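Local coordinates for leucine rich repeat and phosphatase domain containing protein (Entamoeba histolytica, PDB 3EMU) that is of unknown function but has a dual-specificity phosphatase domain whose signature loop departs from the consensus, so its phosphatase activity may be weak or absent, at residues N119-V124 and I131-G136; V90-G95 and A103-F108; Q12-I17 and M110-L115. All coordinates share one frame; numbering follows the deposited sequence.

Contact 1. Residues N119-V124 and I131-G136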
# COMPACT_ATOMS: atom_id res chain seq x y z
N ASN A 119 -4.05 9.00 11.82
CA ASN A 119 -3.76 7.84 12.65
C ASN A 119 -3.23 6.66 11.82
O ASN A 119 -2.42 5.85 12.31
CB ASN A 119 -5.02 7.41 13.40
CG ASN A 119 -5.29 8.23 14.71
OD1 ASN A 119 -6.41 8.17 15.25
ND2 ASN A 119 -4.27 8.92 15.25
N ALA A 120 -3.75 6.52 10.60
CA ALA A 120 -3.27 5.49 9.64
C ALA A 120 -1.83 5.90 9.16
O ALA A 120 -0.94 5.06 9.05
CB ALA A 120 -4.24 5.35 8.45
N PHE A 121 -1.64 7.19 8.92
CA PHE A 121 -0.31 7.71 8.64
C PHE A 121 0.72 7.39 9.75
O PHE A 121 1.80 6.82 9.48
CB PHE A 121 -0.35 9.22 8.36
CG PHE A 121 1.01 9.78 8.09
CD1 PHE A 121 1.51 9.83 6.77
CD2 PHE A 121 1.87 10.13 9.16
CE1 PHE A 121 2.80 10.30 6.52
CE2 PHE A 121 3.16 10.58 8.92
CZ PHE A 121 3.63 10.67 7.61
N ASN A 122 0.37 7.69 10.99
CA ASN A 122 1.28 7.49 12.11
C ASN A 122 1.65 6.04 12.37
O ASN A 122 2.81 5.72 12.69
CB ASN A 122 0.69 8.05 13.39
CG ASN A 122 0.65 9.54 13.39
OD1 ASN A 122 -0.08 10.12 14.18
ND2 ASN A 122 1.43 10.17 12.53
N LYS A 123 0.64 5.18 12.29
CA LYS A 123 0.85 3.77 12.36
C LYS A 123 1.85 3.25 11.29
O LYS A 123 2.74 2.47 11.61
CB LYS A 123 -0.50 3.02 12.23
CG LYS A 123 -0.33 1.50 12.07
CD LYS A 123 -1.61 0.70 12.40
CE LYS A 123 -1.31 -0.83 12.48
NZ LYS A 123 -2.38 -1.62 13.25
N VAL A 124 1.67 3.64 10.03
CA VAL A 124 2.62 3.23 9.00
C VAL A 124 4.01 3.83 9.27
O VAL A 124 5.03 3.12 9.29
CB VAL A 124 2.14 3.59 7.57
CG1 VAL A 124 3.27 3.33 6.54
CG2 VAL A 124 0.87 2.81 7.21
N ILE A 131 9.11 6.63 5.27
CA ILE A 131 7.93 7.25 4.66
C ILE A 131 8.13 8.72 4.23
O ILE A 131 8.53 9.61 5.04
CB ILE A 131 6.69 7.09 5.61
CG1 ILE A 131 5.39 7.45 4.90
CG2 ILE A 131 6.88 7.83 6.97
CD1 ILE A 131 4.13 6.95 5.64
N ASP A 132 7.82 9.02 2.98
CA ASP A 132 7.96 10.41 2.53
C ASP A 132 7.03 10.69 1.38
O ASP A 132 7.40 10.61 0.19
CB ASP A 132 9.43 10.72 2.18
CG ASP A 132 9.65 12.20 1.81
OD1 ASP A 132 8.76 13.06 2.09
OD2 ASP A 132 10.70 12.48 1.21
N ILE A 133 5.80 11.01 1.73
CA ILE A 133 4.74 11.02 0.73
C ILE A 133 4.59 12.42 0.24
O ILE A 133 4.46 13.31 1.05
CB ILE A 133 3.37 10.47 1.32
CG1 ILE A 133 3.57 9.04 1.81
CG2 ILE A 133 2.23 10.58 0.26
CD1 ILE A 133 2.44 8.45 2.67
N GLU A 134 4.60 12.63 -1.07
CA GLU A 134 4.33 13.97 -1.63
C GLU A 134 2.97 14.56 -1.21
O GLU A 134 1.97 13.86 -1.13
CB GLU A 134 4.46 13.95 -3.16
CG GLU A 134 5.82 13.48 -3.67
CD GLU A 134 5.90 13.45 -5.21
OE1 GLU A 134 4.91 13.15 -5.92
OE2 GLU A 134 7.02 13.73 -5.71
N SER A 135 2.93 15.87 -0.98
CA SER A 135 1.70 16.51 -0.49
C SER A 135 0.44 16.37 -1.39
O SER A 135 -0.67 16.30 -0.85
CB SER A 135 1.94 17.99 -0.15
OG SER A 135 2.24 18.67 -1.35
N GLY A 136 0.58 16.32 -2.72
CA GLY A 136 -0.56 15.99 -3.56
C GLY A 136 -1.19 14.61 -3.26
O GLY A 136 -2.42 14.42 -3.35

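Contact 2. Residues V90-G95 and A103-F108. With SO4 (sulfate ion), chain B.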
# COMPACT_ATOMS: atom_id res chain seq x y z
N VAL A 90 0.35 -10.21 0.40
CA VAL A 90 0.43 -9.30 -0.75
C VAL A 90 1.57 -8.30 -0.48
O VAL A 90 1.70 -7.75 0.64
CB VAL A 90 -0.91 -8.57 -1.03
CG1 VAL A 90 -1.36 -7.79 0.21
CG2 VAL A 90 -0.83 -7.67 -2.25
N LEU A 91 2.38 -8.08 -1.51
CA LEU A 91 3.51 -7.15 -1.40
C LEU A 91 3.20 -5.91 -2.19
O LEU A 91 2.90 -5.99 -3.38
CB LEU A 91 4.80 -7.79 -1.91
CG LEU A 91 6.04 -6.88 -2.02
CD1 LEU A 91 6.42 -6.24 -0.66
CD2 LEU A 91 7.17 -7.73 -2.58
N ILE A 92 3.27 -4.74 -1.53
CA ILE A 92 2.85 -3.51 -2.21
C ILE A 92 4.09 -2.65 -2.48
O ILE A 92 4.82 -2.34 -1.55
CB ILE A 92 1.76 -2.74 -1.40
CG1 ILE A 92 0.54 -3.67 -1.19
CG2 ILE A 92 1.35 -1.42 -2.11
CD1 ILE A 92 -0.11 -3.54 0.18
N ILE A 93 4.35 -2.31 -3.74
CA ILE A 93 5.64 -1.69 -4.06
C ILE A 93 5.49 -0.49 -4.99
O ILE A 93 4.57 -0.44 -5.82
CB ILE A 93 6.67 -2.69 -4.65
CG1 ILE A 93 6.27 -3.10 -6.06
CG2 ILE A 93 6.85 -3.90 -3.81
CD1 ILE A 93 7.40 -3.89 -6.81
N SER A 94 6.34 0.51 -4.77
CA SER A 94 6.55 1.59 -5.75
C SER A 94 8.07 1.63 -6.05
O SER A 94 8.83 0.89 -5.42
CB SER A 94 6.03 2.94 -5.22
OG SER A 94 6.55 3.18 -3.94
N GLY A 95 8.50 2.45 -7.02
CA GLY A 95 9.93 2.50 -7.46
C GLY A 95 10.92 2.63 -6.31
O GLY A 95 11.78 1.76 -6.11
N ALA A 103 1.33 5.46 0.57
CA ALA A 103 0.04 6.13 0.43
C ALA A 103 -1.10 5.10 0.23
O ALA A 103 -2.15 5.21 0.87
CB ALA A 103 0.05 7.16 -0.71
N ILE A 104 -0.87 4.11 -0.63
CA ILE A 104 -1.83 3.03 -0.82
C ILE A 104 -2.09 2.24 0.46
O ILE A 104 -3.24 1.88 0.75
CB ILE A 104 -1.43 2.06 -2.00
CG1 ILE A 104 -1.60 2.75 -3.34
CG2 ILE A 104 -2.27 0.74 -2.01
CD1 ILE A 104 -3.03 3.16 -3.65
N VAL A 105 -1.02 1.92 1.19
CA VAL A 105 -1.15 1.16 2.43
C VAL A 105 -1.97 1.95 3.47
O VAL A 105 -2.79 1.38 4.20
CB VAL A 105 0.24 0.69 3.00
CG1 VAL A 105 0.15 0.18 4.42
CG2 VAL A 105 0.88 -0.42 2.10
N ILE A 106 -1.73 3.25 3.53
CA ILE A 106 -2.52 4.12 4.36
C ILE A 106 -4.04 4.07 3.99
O ILE A 106 -4.86 3.87 4.88
CB ILE A 106 -1.99 5.54 4.35
CG1 ILE A 106 -0.61 5.58 5.06
CG2 ILE A 106 -3.00 6.50 5.04
CD1 ILE A 106 0.10 6.95 5.01
N ALA A 107 -4.40 4.29 2.71
CA ALA A 107 -5.77 4.20 2.25
C ALA A 107 -6.42 2.87 2.70
O ALA A 107 -7.56 2.85 3.23
CB ALA A 107 -5.83 4.33 0.75
N PHE A 108 -5.68 1.77 2.50
CA PHE A 108 -6.15 0.48 2.92
C PHE A 108 -6.50 0.37 4.41
O PHE A 108 -7.56 -0.16 4.77
CB PHE A 108 -5.16 -0.63 2.54
CG PHE A 108 -5.55 -1.96 3.09
CD1 PHE A 108 -6.63 -2.69 2.51
CD2 PHE A 108 -4.91 -2.48 4.22
CE1 PHE A 108 -7.05 -3.91 3.03
CE2 PHE A 108 -5.33 -3.70 4.74
CZ PHE A 108 -6.41 -4.41 4.15
S SO4 B . 7.97 6.17 -5.07
O1 SO4 B . 7.79 5.45 -3.80
O2 SO4 B . 6.79 6.81 -5.58
O3 SO4 B . 8.93 7.22 -4.78
O4 SO4 B . 8.40 5.24 -6.09

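Contact 3. Residues Q12-I17 and M110-L115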
# COMPACT_ATOMS: atom_id res chain seq x y z
N GLN A 12 6.75 -5.78 6.93
CA GLN A 12 5.41 -6.31 7.18
C GLN A 12 4.62 -5.26 7.95
O GLN A 12 5.09 -4.72 8.98
CB GLN A 12 5.44 -7.59 8.02
CG GLN A 12 3.99 -8.06 8.22
CD GLN A 12 3.84 -9.43 8.84
OE1 GLN A 12 4.16 -10.44 8.23
NE2 GLN A 12 3.26 -9.46 10.03
N ILE A 13 3.42 -4.95 7.45
CA ILE A 13 2.69 -3.83 8.08
C ILE A 13 1.66 -4.36 9.14
O ILE A 13 1.69 -3.95 10.28
CB ILE A 13 2.05 -2.88 7.03
CG1 ILE A 13 3.17 -2.18 6.18
CG2 ILE A 13 1.11 -1.88 7.72
CD1 ILE A 13 4.24 -1.40 7.03
N ILE A 14 0.84 -5.31 8.71
CA ILE A 14 -0.03 -6.11 9.55
C ILE A 14 0.05 -7.43 8.79
O ILE A 14 0.65 -7.50 7.72
CB ILE A 14 -1.55 -5.60 9.56
CG1 ILE A 14 -2.16 -5.72 8.16
CG2 ILE A 14 -1.68 -4.16 10.12
CD1 ILE A 14 -3.66 -5.41 8.08
N GLN A 15 -0.57 -8.45 9.32
CA GLN A 15 -0.48 -9.77 8.75
C GLN A 15 -0.97 -9.81 7.31
O GLN A 15 -1.99 -9.21 6.98
CB GLN A 15 -1.24 -10.78 9.61
CG GLN A 15 -1.26 -12.17 9.03
CD GLN A 15 -2.24 -13.09 9.78
OE1 GLN A 15 -3.39 -12.71 10.08
NE2 GLN A 15 -1.77 -14.33 10.07
N TYR A 16 -0.22 -10.51 6.46
CA TYR A 16 -0.48 -10.58 4.99
C TYR A 16 -0.11 -9.33 4.15
O TYR A 16 -0.19 -9.38 2.93
CB TYR A 16 -1.95 -10.96 4.71
CG TYR A 16 -2.39 -12.22 5.40
CD1 TYR A 16 -1.64 -13.39 5.31
CD2 TYR A 16 -3.56 -12.24 6.16
CE1 TYR A 16 -2.03 -14.56 5.95
CE2 TYR A 16 -3.96 -13.38 6.80
CZ TYR A 16 -3.20 -14.54 6.70
OH TYR A 16 -3.62 -15.69 7.34
N ILE A 17 0.26 -8.23 4.79
CA ILE A 17 0.50 -6.96 4.11
C ILE A 17 1.96 -6.53 4.28
O ILE A 17 2.47 -6.30 5.41
CB ILE A 17 -0.38 -5.82 4.72
CG1 ILE A 17 -1.87 -6.20 4.74
CG2 ILE A 17 -0.11 -4.45 4.04
CD1 ILE A 17 -2.53 -6.34 3.38
N MET A 110 -7.00 2.90 6.57
CA MET A 110 -8.11 3.78 6.81
C MET A 110 -9.42 2.95 6.73
O MET A 110 -10.24 2.96 7.66
CB MET A 110 -8.11 4.97 5.83
CG MET A 110 -6.95 6.02 6.05
SD MET A 110 -6.70 7.22 4.76
CE MET A 110 -8.23 8.13 4.74
N TYR A 111 -9.58 2.17 5.66
CA TYR A 111 -10.80 1.43 5.39
C TYR A 111 -10.91 0.20 6.29
O TYR A 111 -11.95 -0.05 6.93
CB TYR A 111 -10.76 0.99 3.92
CG TYR A 111 -11.90 0.13 3.45
CD1 TYR A 111 -13.15 0.69 3.16
CD2 TYR A 111 -11.73 -1.25 3.27
CE1 TYR A 111 -14.20 -0.10 2.73
CE2 TYR A 111 -12.79 -2.07 2.82
CZ TYR A 111 -14.03 -1.48 2.57
OH TYR A 111 -15.08 -2.24 2.10
N TYR A 112 -9.82 -0.57 6.34
CA TYR A 112 -9.79 -1.87 6.96
C TYR A 112 -9.76 -1.84 8.49
O TYR A 112 -10.11 -2.84 9.14
CB TYR A 112 -8.56 -2.61 6.49
CG TYR A 112 -8.58 -4.09 6.72
CD1 TYR A 112 -9.31 -4.91 5.87
CD2 TYR A 112 -7.83 -4.67 7.74
CE1 TYR A 112 -9.32 -6.25 6.02
CE2 TYR A 112 -7.84 -6.04 7.92
CZ TYR A 112 -8.59 -6.82 7.03
OH TYR A 112 -8.62 -8.21 7.15
N GLN A 113 -9.31 -0.74 9.08
CA GLN A 113 -9.24 -0.68 10.53
C GLN A 113 -9.89 0.58 11.01
O GLN A 113 -9.67 0.96 12.12
CB GLN A 113 -7.78 -0.72 11.00
CG GLN A 113 -7.12 -2.01 10.60
CD GLN A 113 -5.73 -2.16 11.17
OE1 GLN A 113 -5.02 -1.16 11.38
NE2 GLN A 113 -5.32 -3.40 11.43
N ARG A 114 -10.69 1.22 10.15
CA ARG A 114 -11.34 2.51 10.46
C ARG A 114 -10.40 3.47 11.18
O ARG A 114 -10.63 3.83 12.36
CB ARG A 114 -12.67 2.36 11.27
CG ARG A 114 -12.63 1.42 12.47
CD ARG A 114 -14.07 1.22 13.03
NE ARG A 114 -14.77 2.48 13.29
CZ ARG A 114 -14.99 2.98 14.51
NH1 ARG A 114 -14.59 2.31 15.60
NH2 ARG A 114 -15.61 4.15 14.67
N LEU A 115 -9.37 3.90 10.47
CA LEU A 115 -8.48 4.89 11.02
C LEU A 115 -8.71 6.18 10.27
O LEU A 115 -9.03 6.20 9.07
CB LEU A 115 -7.01 4.43 10.93
CG LEU A 115 -6.72 3.09 11.61
CD1 LEU A 115 -5.25 2.72 11.47
CD2 LEU A 115 -7.10 3.14 13.12

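Contact 1. Residues N119-V124 and I131-G136
I131 pushes its CD1 methyl into the notch between F121 and V124, one turn apart on helix 117-127 of this dual-specificity phosphatase fold. The notch has two walls. The F121 ring forms one, with CE1 3.7 Å from I131 CD1. A methyl of V124 forms the other, with CG1 3.8 Å from I131 CD1. The ring meets the methyl obliquely. The V124 side chain crosses that of I131 at about a right angle. I131 supplies a long, thin knob because its chain is stretched out: CG1 lies anti to the backbone N (chi1 -168°) and CD1 continues the line (chi2 164°). F121 leaves its helix in the same extended way (chi1 179°), which carries the ring out toward the 131-136 segment. I106 of helix 100-112 touches both F121 and I133, and V124 also rests on L109. The segment then enters helix 135-151, with E134 at the N-cap position and its backbone N bonded to N99 OD1. The packing thus joins helix 117-127 to the lead-in of the last helix. I133 approaches the same ring carbon as I131 does: its CD1 lies at the edge, near the ring plane, 4.3 Å from F121 CE1.

Contact 2. Residues V90-G95 and A103-F108
S94 OG is held by several groups at the end of strand 89-94. It donates a hydrogen bond to sulfate O1 at 2.6 Å. It is also bonded to the backbone N of A101, and weakly to that of G97. The OG sits between its own backbone N and carbonyl carbon (chi1 51°), a rotation that brings it to the anion. G95 N lies 2.9 Å from sulfate O4. T96 OG1, K100 NZ and the backbone N atoms of V98 and N99 bond the same ion. This is the phosphate-binding loop (P-loop) of the cysteine-phosphatase fold, running from strand 89-94 into helix 100-112. The sulfate, probably from the crystallisation liquor, is consistent with a phosphate-binding site.

Further from the ion, the strand and the helix meet through apolar side chains. I92 is the strand residue that touches. Its CD1 lies 3.8 Å from V105 CG2, the two side chains meeting at a slant. Its other branch, CG2, lies anti to the backbone N and comes 4.2 Å from I104 CG2. The two I92 branches thus reach successive helix residues. The rest of I104 leads away from the strand. V42 touches both I92 and I104, and L19 touches V105, so neighbouring strands share this core.

By sequence, S94 stands where family members usually carry the catalytic cysteine, and K100 where they carry the arginine. The loop keeps the chemistry of anion binding, but the usual nucleophile is replaced by a hydroxyl, which suggests weak or absent phosphatase activity.

Contact 3. Residues Q12-I17 and M110-L115
The beta hairpin that opens the sheet packs here against the C-terminal end of helix 100-112, through I14 on the hairpin and Y112 and Q113 at the helix end. Strands 11-14 and 17-21 are joined by a type II turn from I14 to I17. The turn is closed by I17 N to I14 O at 3.0 Å, next to a bond from I13 N to I17 O. Y16 takes the positive-phi position of the turn (phi 75°).

I14 reaches across with both branches. Its CD1 comes 4.2 Å from Y112 CE2, at an oblique approach to the ring. Its CG2 meets the amide of Q113, 3.9 Å from NE2. I14 and Q113 approach from opposite directions, and the Q113 chain is extended beyond CG, which lets the amide reach the methyl. The CG1 branch of I14 sits between its backbone N and carbonyl carbon (chi1 64°), and from there CD1 extends to the tyrosine.

F108 stacks with Y112 and also touches I14, and L109 of the same helix touches I14 too. The other end of the Q113 amide is used as well: OE1 accepts a bond from K123 NZ on helix 117-127. Past the helix, L115 N bonds back to M110 O at 3.1 Å.

Across the contact NE2 meets only a methyl, so its meeting with I14 is van der Waals packing, while OE1 carries the polar link to K123. The join at this surface therefore rests on shape and apolar cover rather than on polar bonds between hairpin and helix end.

Helix 100-112 is the common element. Contacts 2 and 3 use its middle and its C-terminal end, and contact 1 lies against it through I106, which touches F121, V124 and I133. Contact 2 is the core of the three, fully buried near the centre of the chain. Contact 1 is partly buried and contact 3 lies at the surface. All three meet across their segments by packing of side chains, but contact 2 adds a gripped anion at the strand end. Contacts 2 and 3 also share the sheet: V90 N bonds Y16 O at 2.7 Å. Contacts 1 and 3 touch where A120 packs on M110 and L115.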